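Local coordinates for protein citrate synthase (Metallosphaera sedula, PDB 6ABW) that probably catalyses the condensation of oxaloacetate with acetyl-CoA and water to give citrate and CoA, feeding the tricarboxylic acid cycle, at residues Asn37-Leu40 / Tyr45-Glu48; Gln75-Ala80 / Asn131-Val136; Glu236-Phe241 / Phe337-Phe342. One frame throughout, in Å; residues are numbered along the deposited sequence.

Contact 1: Asn37-Leu40 / Tyr45-Glu48; sequences NGIL and YDIE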
# COMPACT_ATOMS: atom_id res chain seq x y z
N ASN A 37 -27.49 -5.30 -19.31
CA ASN A 37 -28.52 -6.22 -18.88
C ASN A 37 -28.56 -6.42 -17.36
O ASN A 37 -29.44 -7.10 -16.86
CB ASN A 37 -28.35 -7.58 -19.57
CG ASN A 37 -28.58 -7.48 -21.08
OD1 ASN A 37 -29.67 -7.11 -21.48
ND2 ASN A 37 -27.57 -7.78 -21.89
N GLY A 38 -27.61 -5.85 -16.62
CA GLY A 38 -27.73 -5.92 -15.18
C GLY A 38 -27.35 -7.27 -14.62
O GLY A 38 -27.93 -7.72 -13.66
N ILE A 39 -26.28 -7.84 -15.14
CA ILE A 39 -25.88 -9.20 -14.79
C ILE A 39 -24.53 -9.17 -14.12
O ILE A 39 -23.63 -8.51 -14.60
CB ILE A 39 -25.78 -10.12 -16.02
CG1 ILE A 39 -27.15 -10.18 -16.75
CG2 ILE A 39 -25.26 -11.52 -15.63
CD1 ILE A 39 -27.05 -10.90 -18.07
N LEU A 40 -24.45 -9.87 -12.99
CA LEU A 40 -23.21 -10.03 -12.25
C LEU A 40 -23.09 -11.54 -11.93
O LEU A 40 -24.01 -12.14 -11.34
CB LEU A 40 -23.28 -9.21 -10.94
CG LEU A 40 -22.06 -9.46 -10.10
CD1 LEU A 40 -20.75 -9.10 -10.71
CD2 LEU A 40 -22.27 -8.73 -8.76
N TYR A 45 -21.63 -18.19 -11.97
CA TYR A 45 -22.78 -18.30 -11.18
C TYR A 45 -23.39 -16.90 -10.91
O TYR A 45 -22.68 -15.99 -10.46
CB TYR A 45 -22.47 -18.97 -9.85
CG TYR A 45 -22.00 -20.38 -9.97
CD1 TYR A 45 -22.91 -21.39 -10.35
CD2 TYR A 45 -20.69 -20.75 -9.70
CE1 TYR A 45 -22.53 -22.70 -10.41
CE2 TYR A 45 -20.30 -22.08 -9.74
CZ TYR A 45 -21.24 -23.05 -10.14
OH TYR A 45 -20.89 -24.38 -10.20
N ASP A 46 -24.67 -16.72 -11.22
CA ASP A 46 -25.35 -15.44 -11.03
C ASP A 46 -25.31 -15.07 -9.57
O ASP A 46 -25.53 -15.90 -8.69
CB ASP A 46 -26.80 -15.54 -11.50
CG ASP A 46 -26.97 -15.37 -13.00
OD1 ASP A 46 -26.54 -14.32 -13.59
OD2 ASP A 46 -27.57 -16.26 -13.64
N ILE A 47 -25.11 -13.79 -9.30
CA ILE A 47 -25.00 -13.35 -7.88
C ILE A 47 -26.24 -13.68 -7.08
O ILE A 47 -26.11 -14.06 -5.92
CB ILE A 47 -24.65 -11.83 -7.79
CG1 ILE A 47 -24.41 -11.41 -6.37
CG2 ILE A 47 -25.70 -10.94 -8.39
CD1 ILE A 47 -23.08 -11.86 -5.80
N GLU A 48 -27.43 -13.56 -7.65
CA GLU A 48 -28.68 -13.87 -6.94
C GLU A 48 -28.72 -15.34 -6.45
O GLU A 48 -29.16 -15.63 -5.32
CB GLU A 48 -29.90 -13.49 -7.84
CG GLU A 48 -31.18 -13.55 -7.01
CD GLU A 48 -32.47 -13.33 -7.80
OE1 GLU A 48 -32.39 -12.78 -8.92
OE2 GLU A 48 -33.55 -13.74 -7.27
O HOH W 1 -26.91 -11.29 -12.23
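Leu40 has its CG anti to the backbone N (chi1 175°), and Ile47 turns CG1 the same way (chi1 -174°), which leaves Ile47 CG2 between N and carbonyl carbon, directed at the leucine. As a result Ile47 CG2 lies 3.9 Å from Leu40 CB, while Leu40 CD2 comes within 4.0 Å of Ile47 CB. The backbone bond beside this apolar pair is short: Ile47 N donates to Leu40 O over 2.8 Å, bent to 153° at the hydrogen and slightly tilted from the carbonyl plane. Asp46 CA adds a C-H...O contact to the same Leu40 O at 3.6 Å. These residues belong to a beta hairpin of strands 39-42 and 45-46, the second and third strands of an antiparallel meander, and Ile47 opens helix 47-53. At the other end, Gly38 and Ile39 form a G1 bulge facing Asp34, where Gly38 takes up a positive phi, a conformation glycine adopts more easily than other residues. A water accepts from Leu40 N at 2.9 Å and donates weakly to Asp46 OD1, tying strand to carboxylate. Ile39 CG2 also lies beside this carboxylate, 3.7 Å from Asp46 OD1. The strongest partner of Asp46 is across the dimer interface: OD2 forms a salt bridge with Lys380 of the second subunit, so the acid suits a position between hairpin and neighbour. Branched aliphatic residues fit the inner side, where Leu40 packs on His195 and Tyr273, and Ile47 on Ile282 of helix 278-292. The leucine side chain lies about 9 Å from that of His270, a predicted active-site residue.

Contact 2: Gln75-Ala80 / Asn131-Val136; sequences QRLKSA and NAVKLV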
# COMPACT_ATOMS: atom_id res chain seq x y z
N GLN A 75 -15.69 -28.55 4.47
CA GLN A 75 -15.20 -28.88 5.79
C GLN A 75 -13.75 -28.49 6.08
O GLN A 75 -13.46 -27.98 7.19
CB GLN A 75 -15.43 -30.38 6.04
CG GLN A 75 -15.02 -30.98 7.35
CD GLN A 75 -15.02 -32.53 7.24
OE1 GLN A 75 -14.17 -33.19 7.85
NE2 GLN A 75 -15.95 -33.10 6.41
N ARG A 76 -12.85 -28.75 5.14
CA ARG A 76 -11.44 -28.41 5.31
C ARG A 76 -11.28 -26.88 5.34
O ARG A 76 -10.52 -26.34 6.14
CB ARG A 76 -10.56 -28.98 4.19
CG ARG A 76 -10.18 -30.47 4.42
CD ARG A 76 -9.31 -31.00 3.28
NE ARG A 76 -10.10 -31.76 2.31
CZ ARG A 76 -10.21 -31.51 0.99
NH1 ARG A 76 -9.56 -30.52 0.38
NH2 ARG A 76 -10.98 -32.31 0.26
N LEU A 77 -12.06 -26.20 4.50
CA LEU A 77 -12.06 -24.73 4.46
C LEU A 77 -12.53 -24.13 5.74
O LEU A 77 -11.90 -23.20 6.23
CB LEU A 77 -12.90 -24.22 3.30
CG LEU A 77 -13.18 -22.69 3.29
CD1 LEU A 77 -11.87 -22.02 3.19
CD2 LEU A 77 -13.98 -22.38 2.06
N LYS A 78 -13.65 -24.58 6.27
CA LYS A 78 -14.10 -24.14 7.54
C LYS A 78 -13.13 -24.34 8.70
O LYS A 78 -12.99 -23.44 9.54
CB LYS A 78 -15.41 -24.80 7.86
CG LYS A 78 -16.54 -24.27 7.00
CD LYS A 78 -17.81 -25.03 7.32
CE LYS A 78 -18.99 -24.31 6.68
NZ LYS A 78 -20.19 -25.12 7.00
N SER A 79 -12.49 -25.51 8.80
CA SER A 79 -11.48 -25.74 9.86
C SER A 79 -10.28 -24.78 9.70
O SER A 79 -9.73 -24.29 10.69
CB SER A 79 -10.89 -27.16 9.77
OG SER A 79 -11.93 -28.06 9.87
N ALA A 80 -9.89 -24.52 8.47
CA ALA A 80 -8.76 -23.59 8.21
C ALA A 80 -9.11 -22.14 8.64
O ALA A 80 -8.30 -21.46 9.30
CB ALA A 80 -8.38 -23.62 6.76
N ASN A 131 -3.02 -19.58 2.20
CA ASN A 131 -2.62 -18.28 2.80
C ASN A 131 -3.74 -17.24 2.67
O ASN A 131 -3.98 -16.51 3.59
CB ASN A 131 -1.33 -17.74 2.15
CG ASN A 131 -0.09 -18.64 2.47
OD1 ASN A 131 0.93 -18.62 1.76
ND2 ASN A 131 -0.18 -19.39 3.52
N ALA A 132 -4.44 -17.22 1.54
CA ALA A 132 -5.58 -16.30 1.36
C ALA A 132 -6.76 -16.61 2.29
O ALA A 132 -7.42 -15.70 2.86
CB ALA A 132 -6.01 -16.34 -0.07
N VAL A 133 -7.05 -17.91 2.48
CA VAL A 133 -8.12 -18.33 3.42
C VAL A 133 -7.84 -17.85 4.82
O VAL A 133 -8.71 -17.32 5.48
CB VAL A 133 -8.31 -19.86 3.42
CG1 VAL A 133 -9.22 -20.31 4.59
CG2 VAL A 133 -8.98 -20.28 2.12
N LYS A 134 -6.59 -18.00 5.24
CA LYS A 134 -6.22 -17.57 6.58
C LYS A 134 -6.33 -16.01 6.68
O LYS A 134 -6.71 -15.46 7.70
CB LYS A 134 -4.79 -18.00 6.92
CG LYS A 134 -4.67 -19.51 7.28
CD LYS A 134 -3.28 -19.90 7.75
CE LYS A 134 -2.36 -20.18 6.56
NZ LYS A 134 -1.00 -20.41 7.09
N LEU A 135 -5.96 -15.32 5.63
CA LEU A 135 -6.05 -13.85 5.63
C LEU A 135 -7.51 -13.39 5.77
O LEU A 135 -7.80 -12.43 6.45
CB LEU A 135 -5.41 -13.30 4.31
CG LEU A 135 -5.38 -11.74 4.18
CD1 LEU A 135 -4.24 -11.31 3.26
CD2 LEU A 135 -6.68 -11.18 3.63
N VAL A 136 -8.43 -14.03 5.06
CA VAL A 136 -9.86 -13.68 5.12
C VAL A 136 -10.41 -13.85 6.54
O VAL A 136 -11.10 -12.98 7.08
CB VAL A 136 -10.69 -14.47 4.09
CG1 VAL A 136 -12.17 -14.28 4.40
CG2 VAL A 136 -10.34 -13.94 2.70
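Helix 71-84 packs against helix 128-151 in the largely helical fold of citrate synthase, and the meeting point is Val133 set against Leu77 and Ala80, residues one helical turn apart. Leu77 does most of the reaching. Its CG is anti to the backbone N (chi1 170°), and the chain then bends so that CD1 arrives between the two methyls of the valine. Leu77 CD1 is 3.5 Å from Val133 CG1, tighter than usual van der Waals contact, and equally 3.5 Å from Val133 CG2. The valine stands with CG1 anti to its own N and CG2 beside that N, so both branches flank the incoming methyl. Ala80 then approaches from the next turn, its CB 4.0 Å from Val133 CG1. Its small side chain suits the place where the backbones come nearest, with Ala80 CA 6.7 Å from Lys134 CA. Lys134 carries its amine away from the neighbouring helix, which keeps the charge off the apolar seam. Leu64 and Leu81 also touch Val133, and His61 of helix 56-65 meets Leu77, so a third helix joins the seam. Beyond it, Ala132 and Leu135 turn to helices 214-225 and 342-365, which makes helix 128-151 a packing partner on several sides. No hydrogen bond crosses between the two segments. Backbone groups are served within each helix, as where Ala80 N donates to Arg76 O at 3.0 Å, and the association of these surfaces therefore rests on dispersion and on the partial burial of three hydrocarbon side chains, Leu77 and Val133 being the buried ones.

Contact 3: Glu236-Phe241 / Phe337-Phe342; sequences EAFKQF and FPVYMF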
# COMPACT_ATOMS: atom_id res chain seq x y z
N GLU A 236 -21.69 7.82 2.36
CA GLU A 236 -22.20 9.05 1.77
C GLU A 236 -23.71 8.84 1.41
O GLU A 236 -24.54 9.75 1.60
CB GLU A 236 -21.44 9.45 0.51
CG GLU A 236 -20.08 10.07 0.83
CD GLU A 236 -20.19 11.23 1.85
OE1 GLU A 236 -19.62 11.16 2.98
OE2 GLU A 236 -20.91 12.18 1.55
N ALA A 237 -24.04 7.67 0.91
CA ALA A 237 -25.43 7.38 0.56
C ALA A 237 -26.29 7.39 1.84
O ALA A 237 -27.35 7.96 1.84
CB ALA A 237 -25.55 6.03 -0.11
N PHE A 238 -25.82 6.75 2.90
CA PHE A 238 -26.60 6.56 4.11
C PHE A 238 -26.74 7.90 4.88
O PHE A 238 -27.77 8.13 5.50
CB PHE A 238 -25.95 5.54 4.98
CG PHE A 238 -26.76 5.14 6.18
CD1 PHE A 238 -27.69 4.11 6.12
CD2 PHE A 238 -26.58 5.79 7.37
CE1 PHE A 238 -28.41 3.73 7.24
CE2 PHE A 238 -27.34 5.46 8.46
CZ PHE A 238 -28.27 4.45 8.39
N LYS A 239 -25.73 8.75 4.77
CA LYS A 239 -25.76 10.08 5.39
C LYS A 239 -26.87 10.98 4.89
O LYS A 239 -27.37 11.78 5.67
CB LYS A 239 -24.42 10.82 5.32
CG LYS A 239 -23.46 10.32 6.39
CD LYS A 239 -22.04 10.84 6.11
CE LYS A 239 -21.11 10.29 7.16
NZ LYS A 239 -19.70 10.58 6.76
N GLN A 240 -27.32 10.75 3.65
CA GLN A 240 -28.54 11.36 3.17
C GLN A 240 -29.75 11.01 4.03
O GLN A 240 -30.52 11.91 4.41
CB GLN A 240 -28.85 10.93 1.74
CG GLN A 240 -27.76 11.32 0.78
CD GLN A 240 -28.03 10.74 -0.61
OE1 GLN A 240 -28.00 11.49 -1.60
NE2 GLN A 240 -28.21 9.39 -0.70
N PHE A 241 -29.88 9.77 4.43
CA PHE A 241 -31.00 9.30 5.24
C PHE A 241 -30.94 9.90 6.65
O PHE A 241 -31.95 10.27 7.25
CB PHE A 241 -31.12 7.79 5.35
CG PHE A 241 -30.86 7.02 4.06
CD1 PHE A 241 -31.25 7.54 2.81
CD2 PHE A 241 -30.20 5.82 4.09
CE1 PHE A 241 -30.97 6.85 1.63
CE2 PHE A 241 -29.93 5.12 2.93
CZ PHE A 241 -30.31 5.62 1.68
N PHE A 337 -24.03 -1.89 13.19
CA PHE A 337 -22.77 -1.24 12.89
C PHE A 337 -22.97 0.25 12.78
O PHE A 337 -23.86 0.70 12.09
CB PHE A 337 -22.11 -1.79 11.63
CG PHE A 337 -21.63 -3.22 11.75
CD1 PHE A 337 -20.39 -3.50 12.37
CD2 PHE A 337 -22.32 -4.25 11.22
CE1 PHE A 337 -19.97 -4.79 12.51
CE2 PHE A 337 -21.86 -5.55 11.31
CZ PHE A 337 -20.71 -5.84 12.00
N PRO A 338 -22.08 1.03 13.42
CA PRO A 338 -22.16 2.45 13.14
C PRO A 338 -21.74 2.80 11.69
O PRO A 338 -20.93 2.08 11.09
CB PRO A 338 -21.23 3.07 14.18
CG PRO A 338 -20.74 1.96 15.03
CD PRO A 338 -21.11 0.66 14.47
N VAL A 339 -22.13 3.98 11.26
CA VAL A 339 -21.82 4.47 9.93
C VAL A 339 -20.28 4.46 9.67
O VAL A 339 -19.81 4.15 8.58
CB VAL A 339 -22.39 5.86 9.68
CG1 VAL A 339 -21.98 6.40 8.30
CG2 VAL A 339 -23.93 5.79 9.76
N TYR A 340 -19.49 4.74 10.67
CA TYR A 340 -18.04 4.82 10.49
C TYR A 340 -17.41 3.48 10.07
O TYR A 340 -16.23 3.46 9.71
CB TYR A 340 -17.28 5.43 11.69
CG TYR A 340 -17.38 4.71 13.02
CD1 TYR A 340 -16.79 3.48 13.21
CD2 TYR A 340 -18.04 5.30 14.12
CE1 TYR A 340 -16.84 2.82 14.42
CE2 TYR A 340 -18.12 4.63 15.33
CZ TYR A 340 -17.51 3.42 15.49
OH TYR A 340 -17.58 2.73 16.68
N MET A 341 -18.13 2.39 10.18
CA MET A 341 -17.64 1.09 9.85
C MET A 341 -17.99 0.71 8.42
O MET A 341 -17.52 -0.35 8.01
CB MET A 341 -18.21 -0.02 10.76
CG MET A 341 -17.69 0.01 12.20
SD MET A 341 -15.92 -0.10 12.35
CE MET A 341 -15.59 -1.72 11.70
N PHE A 342 -18.80 1.46 7.66
CA PHE A 342 -19.33 0.85 6.44
C PHE A 342 -18.28 0.47 5.36
O PHE A 342 -18.36 -0.60 4.77
CB PHE A 342 -20.42 1.71 5.83
CG PHE A 342 -21.68 1.89 6.66
CD1 PHE A 342 -21.94 1.18 7.78
CD2 PHE A 342 -22.63 2.80 6.19
CE1 PHE A 342 -23.14 1.42 8.49
CE2 PHE A 342 -23.81 3.04 6.84
CZ PHE A 342 -24.07 2.33 8.01
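The ring of Phe238 receives the edge of Phe342 over one face, a T-shaped pair with centroids 5.3 Å apart and planes at 90°. This edge-to-face stack joins helix 233-244 to the 3-10 turn that leads into helix 342-365. The CE2-CZ side of Phe342 leads: Phe342 CE2 lies 3.7 Å from Phe238 CG, and Phe342 CZ stands over the centre of the Phe238 face, while Phe238 CB sits in the plane of the Phe342 ring. One face of Phe342 is covered from within its own segment: Val339 CA stands 3.6 Å above the plane, over the centre. Val339 thus serves both rings, because Val339 CG2 also meets the Phe238 ring obliquely, 3.6 Å from Phe238 CD2. The benzyl group of Phe238 gets there with CG anti to the backbone N (chi1 -172°), which carries it off the helix toward the turn. Around it Tyr300 adds another edge-to-face pair and Tyr333 a further ring, so an aromatic residue suits a cluster that offers ring faces and edges together. Replacing Phe238 by an alanine would probably open a gap between helix and turn, leaving the Phe342 edge without its face and Val339 CG2 without its ring. Close by, Glu236 touches the bound acetyl-CoA, so the packing lies beside the acetyl-CoA pocket, and the Phe342 side chain is about 8 Å from that of Asp325, a predicted active-site residue. Lys239 runs extended along the outer border, suiting the exposed side: its amine makes a long salt bridge with Glu236, and Lys239 CE lies 4.1 Å from Val339 CG1.

From the N terminus the three contacts follow one another in series, none enclosing or crossing another. Contact 1 closes a tight hairpin of four intervening residues. Contact 2 closes a mostly helical loop of 50 residues, and contact 3 one of 95 residues, also mostly helical. Their centres are 26 to 30 Å apart and no two touch; contacts 2 and 3 lie on opposite sides of the chain's centre. Long helices nevertheless bridge that distance: helix 128-151 carries one side of contact 2, and its later residues Leu147 and Glu151 meet Tyr340 of contact 3. Helix 342-365, beginning at contact 3, runs back to Ala132 in segment 131-136 of contact 2.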